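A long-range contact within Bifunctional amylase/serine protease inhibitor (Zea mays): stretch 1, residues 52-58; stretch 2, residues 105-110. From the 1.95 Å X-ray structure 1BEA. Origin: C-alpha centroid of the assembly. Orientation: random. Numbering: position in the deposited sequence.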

# COMPACT_ATOMS: atom_id res chain seq x y z
N PRO A 52 -7.39 8.83 5.83
CA PRO A 52 -7.68 10.22 5.43
C PRO A 52 -6.97 10.53 4.15
O PRO A 52 -5.84 10.15 3.98
N ALA A 53 -7.66 11.20 3.24
CA ALA A 53 -7.11 11.54 1.95
C ALA A 53 -5.71 12.08 2.01
O ALA A 53 -4.86 11.68 1.23
N TYR A 54 -5.44 13.00 2.94
CA TYR A 54 -4.08 13.58 3.03
C TYR A 54 -2.94 12.59 3.33
O TYR A 54 -1.78 12.87 3.01
N CYS A 55 -3.27 11.45 3.94
CA CYS A 55 -2.27 10.43 4.28
C CYS A 55 -2.24 9.24 3.31
O CYS A 55 -1.43 8.35 3.51
N ARG A 56 -3.08 9.23 2.28
CA ARG A 56 -3.13 8.08 1.40
C ARG A 56 -1.82 7.74 0.71
O ARG A 56 -1.40 6.58 0.70
N CYS A 57 -1.12 8.72 0.17
CA CYS A 57 0.16 8.43 -0.51
C CYS A 57 1.23 7.93 0.47
O CYS A 57 2.08 7.10 0.15
N THR A 58 1.20 8.48 1.66
CA THR A 58 2.14 8.07 2.67
C THR A 58 1.88 6.61 3.04
O THR A 58 2.80 5.82 3.16
N ASN A 105 -8.97 4.51 -7.60
CA ASN A 105 -9.49 5.85 -7.90
C ASN A 105 -9.86 6.65 -6.66
O ASN A 105 -11.02 7.03 -6.45
N LEU A 106 -8.85 6.92 -5.85
CA LEU A 106 -9.07 7.67 -4.63
C LEU A 106 -8.25 8.95 -4.60
O LEU A 106 -7.07 8.96 -4.94
N ALA A 107 -8.91 10.03 -4.19
CA ALA A 107 -8.27 11.34 -4.09
C ALA A 107 -7.24 11.38 -2.94
O ALA A 107 -7.40 10.74 -1.90
N THR A 108 -6.17 12.15 -3.13
CA THR A 108 -5.17 12.29 -2.11
C THR A 108 -5.10 13.74 -1.65
O THR A 108 -6.07 14.51 -1.72
N ILE A 109 -3.94 14.13 -1.17
CA ILE A 109 -3.74 15.47 -0.66
C ILE A 109 -3.93 16.53 -1.75
O ILE A 109 -4.32 17.66 -1.47
N SER A 110 -3.66 16.16 -2.99
CA SER A 110 -3.81 17.10 -4.08
C SER A 110 -5.28 17.13 -4.50
O SER A 110 -5.67 17.97 -5.31

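Arg56 and Thr108 cover the most surface in this small contact, which buries 342 Å² in total. Arg56 points its CA-to-CB bond toward the second stretch. Its chi1 is m, and chi2 and chi3 are both t, so the chain is extended and carries the guanidinium out to the backbone of Ala107. There Arg56 NH1 donates a hydrogen bond to Ala107 O at 2.9 Å, with the acceptor near the plane of the group. One face of the guanidinium is covered by Leu106, with Arg56 NH1 4.1 Å from Leu106 CD2. Leu106 is in the m, t rotamer.

Thr108 is buried and adopts p. Its methyl packs against the first stretch: Thr108 CG2 lies 3.7 Å from Cys57 SG and 4.3 Å from Arg56 CB. Cys57, in m, also points toward the partner stretch, and its sulfur is bonded covalently elsewhere in the structure.

Ile109, t at both chi angles, meets Tyr54 through apolar contact, Tyr54 CB to Ile109 CD1 at 4.3 Å. The tyrosine is p, and its end leads away.

The backbones also approach closely. Thr108 CA makes a CA-H...O contact with Ala53 O at 3.4 Å. Water 1 bridges the stretches, donating to Ala53 O and accepting from Cys57 N and Ile109 N.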

# COMPACT_ATOMS: atom_id res chain seq x y z
CB PRO A 52 -7.14 11.06 6.58
CG PRO A 52 -6.70 10.09 7.67
CD PRO A 52 -6.99 8.70 7.24
CB ALA A 53 -8.01 12.54 1.25
CB TYR A 54 -4.02 14.74 4.05
CG TYR A 54 -4.62 14.46 5.40
CD1 TYR A 54 -6.01 14.57 5.61
CD2 TYR A 54 -3.81 14.10 6.49
CE1 TYR A 54 -6.58 14.31 6.87
CE2 TYR A 54 -4.37 13.83 7.78
CZ TYR A 54 -5.76 13.94 7.96
OH TYR A 54 -6.32 13.68 9.21
CB CYS A 55 -2.55 9.82 5.66
SG CYS A 55 -2.41 10.96 7.07
CB ARG A 56 -4.30 8.22 0.44
CG ARG A 56 -5.58 7.75 1.10
CD ARG A 56 -6.83 8.26 0.43
NE ARG A 56 -8.06 8.12 1.23
CZ ARG A 56 -9.21 8.69 0.91
NH1 ARG A 56 -9.28 9.43 -0.18
NH2 ARG A 56 -10.29 8.55 1.66
CB CYS A 57 0.68 9.67 -1.24
SG CYS A 57 -0.30 10.28 -2.65
CB THR A 58 1.99 9.00 3.87
OG1 THR A 58 2.28 10.33 3.44
CG2 THR A 58 2.96 8.64 4.98
CB ASN A 105 -10.69 5.80 -8.82
CG ASN A 105 -10.92 7.11 -9.48
OD1 ASN A 105 -11.97 7.35 -10.06
ND2 ASN A 105 -9.93 7.99 -9.41
CB LEU A 106 -8.69 6.82 -3.42
CG LEU A 106 -9.69 5.71 -3.11
CD1 LEU A 106 -8.99 4.60 -2.34
CD2 LEU A 106 -10.84 6.32 -2.34
CB ALA A 107 -9.37 12.43 -3.89
CB THR A 108 -3.80 11.85 -2.65
OG1 THR A 108 -3.38 12.74 -3.70
CG2 THR A 108 -3.92 10.47 -3.20
CB ILE A 109 -2.35 15.60 -0.04
CG1 ILE A 109 -2.19 16.96 0.62
CG2 ILE A 109 -1.33 15.41 -1.06
CD1 ILE A 109 -1.14 16.95 1.67
CB SER A 110 -2.96 16.66 -5.27
OG SER A 110 -3.64 15.62 -5.95
O HOH W 1 -1.91 11.83 -0.02